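Local coordinates for protein lipase (Penicillium expansum, PDB 3G7N) that hydrolyses triacylglycerols and other acylglycerol lipids, releasing free fatty acids, as a secreted alkaline lipase, at residues L11-K16 with K55-V60; V49-E54 with P122-E127; S85-P90 with A105-I110; R97-P102 with H131-A136; A141-A146 with Q167-F172. One frame throughout, in Å; residues are numbered along the deposited sequence.

Interaction 1 (L11-K16 with K55-V60); sequences LHRAAK and KKTIAV. With SO4 (sulfate ion), chain E.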
# COMPACT_ATOMS: atom_id res chain seq x y z
N LEU A 11 0.04 4.81 11.16
CA LEU A 11 -0.86 3.95 10.40
C LEU A 11 -2.25 4.59 10.30
O LEU A 11 -2.93 4.46 9.27
CB LEU A 11 -0.92 2.56 11.02
CG LEU A 11 0.36 1.75 10.84
CD1 LEU A 11 0.41 0.59 11.84
CD2 LEU A 11 0.51 1.27 9.40
N HIS A 12 -2.65 5.31 11.34
CA HIS A 12 -3.87 6.09 11.33
C HIS A 12 -3.82 7.18 10.25
O HIS A 12 -4.75 7.35 9.48
CB HIS A 12 -4.13 6.69 12.73
CG HIS A 12 -5.38 7.50 12.83
ND1 HIS A 12 -6.64 6.93 12.84
CD2 HIS A 12 -5.57 8.82 13.05
CE1 HIS A 12 -7.55 7.87 13.03
NE2 HIS A 12 -6.93 9.03 13.10
N ARG A 13 -2.68 7.87 10.15
CA ARG A 13 -2.46 8.82 9.07
C ARG A 13 -2.54 8.14 7.70
O ARG A 13 -3.16 8.66 6.80
CB ARG A 13 -1.13 9.57 9.24
CG ARG A 13 -0.80 10.46 8.04
CD ARG A 13 0.49 11.26 8.26
NE ARG A 13 0.92 11.97 7.06
CZ ARG A 13 1.72 11.45 6.13
NH1 ARG A 13 2.15 10.21 6.22
NH2 ARG A 13 2.06 12.20 5.09
N ALA A 14 -1.89 6.99 7.58
CA ALA A 14 -1.92 6.26 6.32
C ALA A 14 -3.37 5.94 5.93
O ALA A 14 -3.72 6.00 4.75
CB ALA A 14 -1.11 4.99 6.44
N ALA A 15 -4.19 5.57 6.91
CA ALA A 15 -5.59 5.25 6.64
C ALA A 15 -6.38 6.47 6.23
O ALA A 15 -7.23 6.39 5.34
CB ALA A 15 -6.20 4.57 7.84
N LYS A 16 -6.08 7.62 6.84
CA LYS A 16 -6.71 8.87 6.41
C LYS A 16 -6.37 9.24 4.96
O LYS A 16 -7.22 9.62 4.19
CB LYS A 16 -6.40 10.03 7.36
CG LYS A 16 -7.05 9.86 8.74
CD LYS A 16 -6.38 10.74 9.81
CE LYS A 16 -6.62 12.21 9.60
NZ LYS A 16 -6.03 12.97 10.74
N LYS A 55 5.76 16.64 6.86
CA LYS A 55 6.51 15.40 7.06
C LYS A 55 7.84 15.36 6.30
O LYS A 55 8.62 14.44 6.47
CB LYS A 55 5.65 14.20 6.66
CG LYS A 55 4.38 14.03 7.48
CD LYS A 55 4.68 13.72 8.95
CE LYS A 55 3.44 13.18 9.65
NZ LYS A 55 3.69 13.00 11.10
N LYS A 56 8.03 16.33 5.41
CA LYS A 56 9.15 16.32 4.48
C LYS A 56 9.19 15.03 3.68
O LYS A 56 10.20 14.34 3.59
CB LYS A 56 10.49 16.58 5.20
CG LYS A 56 10.56 17.97 5.85
CD LYS A 56 11.95 18.23 6.43
CE LYS A 56 12.17 19.71 6.76
NZ LYS A 56 11.13 20.23 7.70
N THR A 57 8.04 14.74 3.09
CA THR A 57 7.92 13.55 2.24
C THR A 57 7.35 13.89 0.88
O THR A 57 6.65 14.89 0.70
CB THR A 57 7.03 12.46 2.84
OG1 THR A 57 5.71 13.00 3.04
CG2 THR A 57 7.62 11.90 4.13
N ILE A 58 7.68 13.02 -0.07
CA ILE A 58 7.03 12.95 -1.37
C ILE A 58 6.24 11.66 -1.38
O ILE A 58 6.78 10.60 -1.04
CB ILE A 58 8.09 12.95 -2.48
CG1 ILE A 58 8.80 14.31 -2.49
CG2 ILE A 58 7.49 12.61 -3.85
CD1 ILE A 58 10.15 14.31 -3.17
N ALA A 59 4.93 11.78 -1.63
CA ALA A 59 3.96 10.71 -1.36
C ALA A 59 3.29 10.25 -2.64
O ALA A 59 2.90 11.05 -3.49
CB ALA A 59 2.91 11.21 -0.40
N VAL A 60 3.13 8.93 -2.73
CA VAL A 60 2.32 8.27 -3.76
C VAL A 60 1.16 7.56 -3.08
O VAL A 60 1.37 6.63 -2.28
CB VAL A 60 3.16 7.24 -4.53
CG1 VAL A 60 2.31 6.53 -5.57
CG2 VAL A 60 4.40 7.90 -5.19
S SO4 E . -8.36 15.48 11.16
O1 SO4 E . -9.51 15.08 10.36
O2 SO4 E . -7.08 15.36 10.46
O3 SO4 E . -8.53 16.86 11.64
O4 SO4 E . -8.33 14.63 12.36

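Interaction 2 (V49-E54 with P122-E127); sequences VGYSTE and PDYTLE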
# COMPACT_ATOMS: atom_id res chain seq x y z
N VAL A 49 -0.07 11.92 -6.51
CA VAL A 49 1.32 12.16 -6.11
C VAL A 49 1.42 13.57 -5.59
O VAL A 49 0.71 14.47 -6.05
CB VAL A 49 2.30 11.97 -7.29
CG1 VAL A 49 3.74 12.12 -6.80
CG2 VAL A 49 2.10 10.58 -7.91
N GLY A 50 2.18 13.75 -4.52
CA GLY A 50 2.40 15.11 -4.02
C GLY A 50 3.44 15.11 -2.93
O GLY A 50 4.30 14.24 -2.88
N TYR A 51 3.42 16.17 -2.12
CA TYR A 51 4.46 16.37 -1.11
C TYR A 51 3.82 16.88 0.17
O TYR A 51 2.81 17.57 0.16
CB TYR A 51 5.54 17.34 -1.60
CG TYR A 51 5.06 18.74 -1.84
CD1 TYR A 51 5.12 19.69 -0.83
CD2 TYR A 51 4.50 19.10 -3.05
CE1 TYR A 51 4.64 20.97 -1.02
CE2 TYR A 51 3.97 20.37 -3.25
CZ TYR A 51 4.05 21.31 -2.24
OH TYR A 51 3.53 22.58 -2.43
N SER A 52 4.46 16.54 1.28
CA SER A 52 4.08 17.03 2.61
C SER A 52 5.23 17.87 3.15
O SER A 52 6.25 17.34 3.53
CB SER A 52 3.85 15.86 3.54
OG SER A 52 3.64 16.37 4.87
N THR A 53 4.97 19.17 3.29
CA THR A 53 5.92 20.08 3.95
C THR A 53 6.09 19.72 5.44
O THR A 53 7.21 19.66 5.94
CB THR A 53 5.45 21.54 3.84
OG1 THR A 53 5.18 21.85 2.47
CG2 THR A 53 6.52 22.48 4.37
N GLU A 54 5.00 19.28 6.06
CA GLU A 54 4.99 18.87 7.47
C GLU A 54 5.90 17.67 7.69
O GLU A 54 6.69 17.65 8.64
CB GLU A 54 3.57 18.57 7.93
CG GLU A 54 3.48 18.16 9.39
CD GLU A 54 2.06 17.86 9.83
OE1 GLU A 54 1.12 18.49 9.29
OE2 GLU A 54 1.87 16.87 10.56
N PRO A 122 14.78 18.24 -2.42
CA PRO A 122 15.79 17.20 -2.53
C PRO A 122 16.15 16.62 -1.17
O PRO A 122 16.84 15.61 -1.12
CB PRO A 122 17.01 17.93 -3.11
CG PRO A 122 16.79 19.37 -2.76
CD PRO A 122 15.30 19.56 -2.87
N ASP A 123 15.64 17.22 -0.10
CA ASP A 123 15.82 16.69 1.25
C ASP A 123 14.65 15.83 1.74
O ASP A 123 14.69 15.29 2.84
CB ASP A 123 16.07 17.82 2.24
CG ASP A 123 14.92 18.82 2.28
OD1 ASP A 123 14.49 19.32 1.19
OD2 ASP A 123 14.51 19.19 3.40
N TYR A 124 13.58 15.75 0.95
CA TYR A 124 12.40 14.98 1.37
C TYR A 124 12.62 13.49 1.17
O TYR A 124 13.39 13.06 0.33
CB TYR A 124 11.18 15.44 0.58
CG TYR A 124 10.57 16.75 1.06
CD1 TYR A 124 11.32 17.69 1.78
CD2 TYR A 124 9.28 17.09 0.69
CE1 TYR A 124 10.79 18.94 2.07
CE2 TYR A 124 8.73 18.30 1.03
CZ TYR A 124 9.48 19.21 1.75
OH TYR A 124 8.93 20.44 2.08
N THR A 125 11.99 12.68 2.03
CA THR A 125 12.02 11.23 1.86
C THR A 125 10.74 10.78 1.12
O THR A 125 9.89 11.63 0.78
CB THR A 125 12.10 10.53 3.24
OG1 THR A 125 10.96 10.88 4.02
CG2 THR A 125 13.39 10.97 3.98
N LEU A 126 10.63 9.49 0.83
CA LEU A 126 9.53 8.96 0.01
C LEU A 126 8.56 8.17 0.87
O LEU A 126 8.94 7.45 1.81
CB LEU A 126 10.07 8.07 -1.10
CG LEU A 126 11.12 8.71 -2.01
CD1 LEU A 126 11.52 7.72 -3.10
CD2 LEU A 126 10.58 10.01 -2.63
N GLU A 127 7.29 8.20 0.47
CA GLU A 127 6.30 7.32 1.06
C GLU A 127 5.28 6.89 0.03
O GLU A 127 4.98 7.62 -0.92
CB GLU A 127 5.63 7.97 2.26
CG GLU A 127 4.79 9.16 1.96
CD GLU A 127 4.13 9.74 3.21
OE1 GLU A 127 3.75 8.94 4.12
OE2 GLU A 127 3.87 10.96 3.25

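Interaction 3 (S85-P90 with A105-I110); sequences SGVTFP and AVHDTI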
# COMPACT_ATOMS: atom_id res chain seq x y z
N SER A 85 10.08 0.01 -15.79
CA SER A 85 11.27 0.82 -16.00
C SER A 85 12.00 1.09 -14.69
O SER A 85 11.38 1.40 -13.66
CB SER A 85 10.92 2.11 -16.72
OG SER A 85 10.12 2.97 -15.91
N GLY A 86 13.32 0.95 -14.73
CA GLY A 86 14.17 1.27 -13.60
C GLY A 86 14.22 0.16 -12.57
O GLY A 86 14.91 0.28 -11.57
N VAL A 87 13.47 -0.91 -12.82
CA VAL A 87 13.45 -2.06 -11.91
C VAL A 87 14.11 -3.27 -12.57
O VAL A 87 13.81 -3.59 -13.71
CB VAL A 87 12.00 -2.46 -11.51
CG1 VAL A 87 12.02 -3.63 -10.54
CG2 VAL A 87 11.26 -1.25 -10.93
N THR A 88 15.02 -3.91 -11.84
CA THR A 88 15.62 -5.15 -12.33
C THR A 88 15.14 -6.33 -11.47
O THR A 88 15.61 -6.56 -10.37
CB THR A 88 17.16 -5.08 -12.32
OG1 THR A 88 17.59 -3.95 -13.11
CG2 THR A 88 17.75 -6.35 -12.92
N PHE A 89 14.19 -7.09 -12.02
CA PHE A 89 13.61 -8.23 -11.30
C PHE A 89 14.46 -9.47 -11.51
O PHE A 89 14.69 -9.85 -12.67
CB PHE A 89 12.20 -8.53 -11.81
CG PHE A 89 11.16 -7.49 -11.43
CD1 PHE A 89 10.60 -7.49 -10.16
CD2 PHE A 89 10.68 -6.61 -12.37
CE1 PHE A 89 9.58 -6.60 -9.84
CE2 PHE A 89 9.64 -5.73 -12.07
CZ PHE A 89 9.05 -5.79 -10.82
N PRO A 90 14.71 -10.23 -10.43
CA PRO A 90 15.27 -11.57 -10.66
C PRO A 90 14.35 -12.42 -11.51
O PRO A 90 13.11 -12.29 -11.44
CB PRO A 90 15.39 -12.14 -9.25
CG PRO A 90 15.62 -10.92 -8.39
CD PRO A 90 14.79 -9.83 -9.02
N ALA A 105 0.50 0.44 -15.88
CA ALA A 105 -0.19 1.50 -16.61
C ALA A 105 0.19 2.89 -16.10
O ALA A 105 0.20 3.85 -16.88
CB ALA A 105 -1.70 1.32 -16.56
N VAL A 106 0.45 3.01 -14.80
CA VAL A 106 0.69 4.32 -14.17
C VAL A 106 2.13 4.51 -13.73
O VAL A 106 2.51 5.62 -13.35
CB VAL A 106 -0.25 4.56 -12.97
CG1 VAL A 106 -1.72 4.61 -13.42
CG2 VAL A 106 -0.05 3.50 -11.88
N HIS A 107 2.94 3.46 -13.83
CA HIS A 107 4.29 3.45 -13.30
C HIS A 107 5.11 4.63 -13.80
O HIS A 107 5.75 5.34 -13.02
CB HIS A 107 4.98 2.13 -13.67
CG HIS A 107 6.39 2.02 -13.20
ND1 HIS A 107 7.49 2.21 -14.03
CD2 HIS A 107 6.88 1.60 -12.02
CE1 HIS A 107 8.59 1.97 -13.34
NE2 HIS A 107 8.25 1.58 -12.12
N ASP A 108 5.22 4.78 -15.12
CA ASP A 108 6.12 5.80 -15.67
C ASP A 108 5.66 7.22 -15.32
O ASP A 108 6.49 8.07 -15.00
CB ASP A 108 6.27 5.67 -17.19
CG ASP A 108 7.10 4.47 -17.60
OD1 ASP A 108 8.05 4.12 -16.88
OD2 ASP A 108 7.05 4.14 -18.81
N THR A 109 4.35 7.44 -15.31
CA THR A 109 3.80 8.72 -14.89
C THR A 109 4.18 9.04 -13.44
O THR A 109 4.60 10.15 -13.14
CB THR A 109 2.28 8.74 -15.06
OG1 THR A 109 1.96 8.48 -16.43
CG2 THR A 109 1.72 10.10 -14.68
N ILE A 110 4.04 8.06 -12.56
CA ILE A 110 4.36 8.26 -11.15
C ILE A 110 5.86 8.49 -10.96
O ILE A 110 6.26 9.44 -10.28
CB ILE A 110 3.87 7.07 -10.32
CG1 ILE A 110 2.34 7.07 -10.28
CG2 ILE A 110 4.44 7.14 -8.92
CD1 ILE A 110 1.71 5.83 -9.67
O HOH W 1 7.64 0.80 -17.36

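Interaction 4 (R97-P102 with H131-A136); sequences RGVHRP and HSLGGA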
# COMPACT_ATOMS: atom_id res chain seq x y z
N ARG A 97 -1.15 -10.75 -12.59
CA ARG A 97 -1.42 -9.79 -13.64
C ARG A 97 -2.39 -8.71 -13.14
O ARG A 97 -2.32 -7.56 -13.55
CB ARG A 97 -1.98 -10.48 -14.89
CG ARG A 97 -2.17 -9.52 -16.05
CD ARG A 97 -2.78 -10.19 -17.27
NE ARG A 97 -1.86 -11.13 -17.91
CZ ARG A 97 -2.08 -12.43 -18.01
NH1 ARG A 97 -3.18 -12.97 -17.49
NH2 ARG A 97 -1.21 -13.20 -18.66
N GLY A 98 -3.34 -9.10 -12.30
CA GLY A 98 -4.33 -8.16 -11.79
C GLY A 98 -3.79 -7.01 -10.96
O GLY A 98 -4.52 -6.05 -10.70
N VAL A 99 -2.53 -7.10 -10.54
CA VAL A 99 -1.85 -5.97 -9.89
C VAL A 99 -0.75 -5.39 -10.78
O VAL A 99 -0.62 -4.18 -10.88
CB VAL A 99 -1.30 -6.36 -8.51
CG1 VAL A 99 -0.56 -5.19 -7.86
CG2 VAL A 99 -2.44 -6.83 -7.62
N HIS A 100 0.03 -6.24 -11.44
CA HIS A 100 1.04 -5.73 -12.37
C HIS A 100 0.45 -4.88 -13.47
O HIS A 100 1.03 -3.85 -13.84
CB HIS A 100 1.88 -6.87 -12.94
CG HIS A 100 2.89 -6.42 -13.96
ND1 HIS A 100 4.12 -5.89 -13.62
CD2 HIS A 100 2.77 -6.26 -15.29
CE1 HIS A 100 4.76 -5.54 -14.72
NE2 HIS A 100 3.99 -5.83 -15.75
N ARG A 101 -0.68 -5.30 -14.03
CA ARG A 101 -1.25 -4.55 -15.13
C ARG A 101 -1.63 -3.11 -14.76
O ARG A 101 -1.19 -2.17 -15.42
CB ARG A 101 -2.43 -5.29 -15.77
CG ARG A 101 -2.99 -4.61 -17.00
CD ARG A 101 -3.72 -5.62 -17.90
NE ARG A 101 -4.50 -4.95 -18.94
CZ ARG A 101 -5.74 -4.52 -18.77
NH1 ARG A 101 -6.38 -4.77 -17.64
NH2 ARG A 101 -6.37 -3.91 -19.77
N PRO A 102 -2.45 -2.92 -13.71
CA PRO A 102 -2.76 -1.53 -13.33
C PRO A 102 -1.52 -0.75 -12.90
O PRO A 102 -1.39 0.41 -13.27
CB PRO A 102 -3.76 -1.69 -12.18
CG PRO A 102 -3.64 -3.13 -11.72
CD PRO A 102 -3.28 -3.89 -12.98
N HIS A 131 -5.09 1.56 0.31
CA HIS A 131 -5.95 0.56 0.97
C HIS A 131 -6.54 -0.43 -0.05
O HIS A 131 -6.92 -0.05 -1.16
CB HIS A 131 -7.07 1.30 1.70
CG HIS A 131 -8.17 0.40 2.21
ND1 HIS A 131 -9.32 0.18 1.49
CD2 HIS A 131 -8.34 -0.20 3.40
CE1 HIS A 131 -10.13 -0.58 2.20
NE2 HIS A 131 -9.56 -0.83 3.36
N SER A 132 -6.64 -1.70 0.36
CA SER A 132 -7.28 -2.76 -0.42
C SER A 132 -6.48 -2.98 -1.72
O SER A 132 -5.27 -3.25 -1.64
CB SER A 132 -8.76 -2.46 -0.63
OG SER A 132 -9.40 -3.59 -1.22
N LEU A 133 -7.09 -2.88 -2.90
CA LEU A 133 -6.31 -2.92 -4.13
C LEU A 133 -5.24 -1.83 -4.12
O LEU A 133 -4.16 -2.02 -4.67
CB LEU A 133 -7.21 -2.78 -5.36
CG LEU A 133 -6.48 -2.68 -6.72
CD1 LEU A 133 -5.67 -3.92 -7.07
CD2 LEU A 133 -7.45 -2.33 -7.87
N GLY A 134 -5.57 -0.67 -3.54
CA GLY A 134 -4.57 0.38 -3.36
C GLY A 134 -3.39 -0.05 -2.51
O GLY A 134 -2.26 0.43 -2.70
N GLY A 135 -3.63 -0.93 -1.54
CA GLY A 135 -2.55 -1.54 -0.76
C GLY A 135 -1.73 -2.56 -1.53
O GLY A 135 -0.51 -2.56 -1.48
N ALA A 136 -2.41 -3.35 -2.36
CA ALA A 136 -1.70 -4.27 -3.24
C ALA A 136 -0.84 -3.47 -4.21
O ALA A 136 0.33 -3.83 -4.48
CB ALA A 136 -2.69 -5.18 -3.99

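Interaction 5 (A141-A146 with Q167-F172); sequences AHVALA and QAWADF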
# COMPACT_ATOMS: atom_id res chain seq x y z
N ALA A 141 4.47 -0.51 -5.68
CA ALA A 141 5.06 0.83 -5.62
C ALA A 141 6.31 0.90 -4.75
O ALA A 141 7.28 1.58 -5.10
CB ALA A 141 4.03 1.85 -5.11
N HIS A 142 6.31 0.18 -3.65
CA HIS A 142 7.45 0.15 -2.75
C HIS A 142 8.73 -0.28 -3.50
O HIS A 142 9.78 0.36 -3.41
CB HIS A 142 7.18 -0.82 -1.59
CG HIS A 142 8.30 -0.90 -0.61
ND1 HIS A 142 8.55 0.10 0.30
CD2 HIS A 142 9.25 -1.85 -0.42
CE1 HIS A 142 9.62 -0.22 1.01
NE2 HIS A 142 10.04 -1.41 0.62
N VAL A 143 8.62 -1.36 -4.27
CA VAL A 143 9.74 -1.87 -5.04
C VAL A 143 10.09 -0.95 -6.22
O VAL A 143 11.26 -0.66 -6.46
CB VAL A 143 9.44 -3.30 -5.55
CG1 VAL A 143 10.49 -3.78 -6.54
CG2 VAL A 143 9.35 -4.27 -4.38
N ALA A 144 9.09 -0.38 -6.88
CA ALA A 144 9.32 0.56 -7.96
C ALA A 144 10.12 1.76 -7.46
O ALA A 144 11.02 2.26 -8.15
CB ALA A 144 7.98 1.04 -8.55
N LEU A 145 9.71 2.32 -6.33
CA LEU A 145 10.39 3.48 -5.77
C LEU A 145 11.79 3.14 -5.26
O LEU A 145 12.74 3.92 -5.44
CB LEU A 145 9.54 4.13 -4.66
CG LEU A 145 8.20 4.72 -5.11
CD1 LEU A 145 7.38 5.08 -3.87
CD2 LEU A 145 8.41 5.96 -6.01
N ALA A 146 11.93 2.02 -4.55
CA ALA A 146 13.24 1.62 -4.03
C ALA A 146 14.24 1.45 -5.16
O ALA A 146 15.41 1.85 -5.03
CB ALA A 146 13.12 0.32 -3.24
N GLN A 167 7.04 -16.66 -3.85
CA GLN A 167 8.05 -16.46 -2.82
C GLN A 167 9.22 -15.62 -3.31
O GLN A 167 9.77 -14.82 -2.56
CB GLN A 167 8.56 -17.80 -2.28
CG GLN A 167 9.49 -17.65 -1.07
CD GLN A 167 8.78 -17.19 0.18
OE1 GLN A 167 7.81 -17.82 0.62
NE2 GLN A 167 9.19 -16.04 0.71
N ALA A 168 9.59 -15.78 -4.57
CA ALA A 168 10.70 -14.99 -5.11
C ALA A 168 10.33 -13.50 -5.12
O ALA A 168 11.15 -12.65 -4.78
CB ALA A 168 11.07 -15.47 -6.51
N TRP A 169 9.06 -13.20 -5.40
CA TRP A 169 8.57 -11.82 -5.32
C TRP A 169 8.69 -11.29 -3.90
O TRP A 169 9.27 -10.21 -3.68
CB TRP A 169 7.10 -11.76 -5.76
CG TRP A 169 6.36 -10.62 -5.15
CD1 TRP A 169 5.43 -10.69 -4.15
CD2 TRP A 169 6.58 -9.23 -5.41
NE1 TRP A 169 5.04 -9.42 -3.79
CE2 TRP A 169 5.71 -8.51 -4.56
CE3 TRP A 169 7.40 -8.52 -6.29
CZ2 TRP A 169 5.69 -7.11 -4.53
CZ3 TRP A 169 7.40 -7.14 -6.23
CH2 TRP A 169 6.52 -6.44 -5.39
N ALA A 170 8.23 -12.06 -2.93
CA ALA A 170 8.26 -11.59 -1.55
C ALA A 170 9.70 -11.35 -1.10
O ALA A 170 10.01 -10.38 -0.39
CB ALA A 170 7.54 -12.57 -0.63
N ASP A 171 10.59 -12.24 -1.53
CA ASP A 171 12.01 -12.13 -1.18
C ASP A 171 12.63 -10.88 -1.80
O ASP A 171 13.43 -10.20 -1.17
CB ASP A 171 12.79 -13.37 -1.64
CG ASP A 171 12.41 -14.62 -0.86
OD1 ASP A 171 11.86 -14.50 0.25
OD2 ASP A 171 12.78 -15.73 -1.31
N PHE A 172 12.23 -10.59 -3.03
CA PHE A 172 12.68 -9.38 -3.70
C PHE A 172 12.16 -8.12 -3.00
O PHE A 172 12.91 -7.16 -2.79
CB PHE A 172 12.28 -9.39 -5.17
CG PHE A 172 12.88 -8.28 -5.96
CD1 PHE A 172 14.27 -8.16 -6.06
CD2 PHE A 172 12.08 -7.38 -6.64
CE1 PHE A 172 14.84 -7.13 -6.80
CE2 PHE A 172 12.65 -6.35 -7.38
CZ PHE A 172 14.03 -6.30 -7.53

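Interaction 1 (L11-K16 with K55-V60)
Arg13, on a helix, and Lys55, in the turn leading into a strand, are the closest residues by backbone, yet their CA atoms stand 11.3 Å apart, so only long side chains can span the gap. The Arg13 chain is extended from CG to NE, with CG anti to the backbone N (chi1 173°), and this carries its guanidinium across to the strand. Lys55 comes the other way, and the two chains pass alongside each other in opposite directions. With Lys55 CG anti to the carbonyl carbon (chi1 -62°), that atom lies 3.6 Å above one face of the Arg13 guanidinium, displaced toward the rim. A bend at chi2 (-65°) then carries CD and CE along Arg13, so that Lys55 CE meets Arg13 CD and NE, each at 3.8 Å. The methylenes of one base thus pack against the other, with Lys55 NZ kept 5.0 Å from Arg13 NE. Two carboxylates probably ease the proximity of these like charges: Asp31 and Glu127 both form salt bridges with Arg13 NH2. Thr57 OG1 hydrogen-bonds to Glu127, which suits a small hydroxyl residue to this buried place. On the helix, Lys16 NZ gives a hydrogen bond of 2.6 Å to O2 of a sulfate. The contact sets helix 8-23 beside the start of strand 57-62, where a G1 beta bulge opposite Ser52 turns the hairpin from strand 45-52 and strand 125-131 flanks the other side.

Interaction 2 (V49-E54 with P122-E127)
Tyr124 lays its ring across the backbone at the end of strand 45-52, with CE2 3.6 Å from Ser52 O and the phenol oxygen OH 3.6 Å from Thr53 CA. Its CG stands anti to the carbonyl carbon (chi1 -78°), which swings the ring over to the neighbouring hairpin. Around that ring the partners differ in approach. Tyr51 CB comes in at the edge, near the ring plane and 4.2 Å from Tyr124 CE2, whereas Ser52 O and Thr53 CA approach obliquely. The Thr53 methyl, CG2, lies 3.9 Å from Tyr124 OH. A tyrosine fits here because a flat ring can lie against the strand-end backbone while its hydroxyl reaches the exposed turn. Tyr121, just before this segment, stacks with the rings of both Tyr51 and Tyr124, making a small aromatic cluster. Ser52 directs its hydroxyl to Asp31 and to Lys55 N, so the serine ties down the turn while its carbonyl meets the tyrosine. Strand 57-62 separates the two strands in the sheet, and Tyr124 therefore reaches over one strand to the next. The contact lies at one end of strands 45-52, 57-62 and 125-131, neighbours in the central mixed sheet of the alpha/beta-hydrolase fold, where a ring from the approach to one strand packs on the hairpin beside it.

Interaction 3 (S85-P90 with A105-I110)
Asp108 grips the hydroxyl of Ser85, with His107 beside it, and so joins helix 97-120 of this alpha/beta-hydrolase fold to the long loop between strands 79-80 and 95-96. Along the helix, Val106 comes first and keeps to the interior side, touching Ile38 of the sheet. Its carbonyl accepts the backbone bond from Ile110 N. His107 points toward the loop, CG anti to its own N (chi1 179°), and its buried ring is packed by Trp103, with planes at about 75°, and by Ala144 of helix 133-148. Val87 CG2 reaches His107 NE2 obliquely, 4.3 Å away, a light van der Waals touch from two residues past Ser85. Asp108 starts off across the contact but bends its carboxylate to the loop, where OD1 accepts a short hydrogen bond of 2.6 Å from Ser85 OG, entering nearly along the C-O axis. The same Asp108 OD1 takes a weak bond from His107 ND1, 3.5 Å long. An aspartate suits this place, since one oxygen can gather several donors at an exposed helix surface. On the loop side, Ser85 O accepts a hydrogen bond from Asn148 ND2 of helix 133-148, giving the loop a second hold. Finally, a water accepts from Ser85 N at 3.0 Å and donates weakly to Asp108 OD1 at 3.4 Å.

Interaction 4 (R97-P102 with H131-A136)
Val99 reaches from the first turn of helix 97-120 to the first turn of helix 133-148. Its CB, aimed at the other helix, stands 4.9 Å from Ala136 CB and leaves the touching to the two methyls. CG1, anti to the backbone N (chi1 178°), lies against the backbone, 3.8 Å from Ala136 O. That oxygen also accepts a hydrogen bond from Ser139 OG, so the carbonyl is not left with a hydrocarbon neighbour alone. CG2 takes the other branch: it rests 4.0 Å from Ala136 CB and 4.4 Å from Leu133 CD1, filling the groove between residues one helical turn apart. Beta branching suits Val99, because its short forked side chain can meet backbone and side chains at once. Alanine at 136 lets the helices come close, with the CA atoms of Val99 and Ala136 6.9 Å apart. Leu133 turns its end toward the contact, and CD1 also lies 4.4 Å from Gly98 O. Just before this helix, Ser132 adopts a strained backbone conformation with positive phi (64°, psi -124°), as expected of an elbow nucleophile, and bonds through OG to His241 NE2. Gly134 and Gly135, having no beta carbons, allow the chain to turn tightly past the carbonyls of His131 and Ser132, each giving a weak bond to one of them. This is the nucleophile elbow, the GxSxG strand-turn-helix of alpha/beta hydrolases: Ser132 is the probable nucleophile, in a catalytic triad with His241 and Asp188, and the Val99 contact packs helix 97-120 against the first turn of the helix that follows the elbow.

Interaction 5 (A141-A146 with Q167-F172)
Val143 spreads its two methyls against two aromatic rings, packing together two helices of the alpha/beta-hydrolase fold: 133-148, which follows the nucleophile strand, and 167-175, which lies in the connection between the parallel strands 154-159 and 179-185. Val143 contributes more of the buried surface than either aromatic partner, as befits a compact branched residue pushed between them. With CG1 anti to the backbone N (chi1 171°), the branches diverge. CG1 comes to 3.5 Å from Phe172 CE2, with CD2 of the same ring a little farther off, while CG2 meets the far end of the Trp169 indole, 3.7 Å from CH2 and 3.9 Å from CZ3. Both approaches are oblique to the rings. Trp169 and Phe172 sit three residues apart on one side of their helix, and each swings its end toward Val143 although its first bond sets off across the contact. The long indole spans the distance to the other helix and touches Ile140 there as well. The Phe172 ring is also met by the Phe89 ring, their planes at about 50°, and by Pro90, which brings the loop 85-90 into the same cluster; it touches Gln147 of helix 133-148 too. Away from the rings, exposed Gln167 and Asp171 pair with each other. Gln167 NE2 gives a 3.1 Å hydrogen bond to Asp171 OD1 one turn on, the donor approaching from above the carboxylate plane.

In the fold
From the N terminus, interaction 1 closes the first loop, bringing helix 8-23 to strand 57-62. Interaction 2 opens inside that loop, on strand 45-52, and closes beyond it at strand 125-131, so the two cross; they meet through the Ile58-Thr125 backbone pairing and the Thr57-Glu127 bond. Interaction 3 falls wholly within the span of interaction 2 and fastens a loop to helix 97-120. Interaction 4 starts on the same helix and crosses both 2 and 3, ending at the probable nucleophile. Interaction 5 follows in series from helix 133-148, and its Phe172 packs on the 85-90 loop. Interactions 1 and 2 join helix 8-23 and neighbouring parts of the central sheet, while 3 to 5 join helices 97-120, 133-148 and 167-175 and that loop.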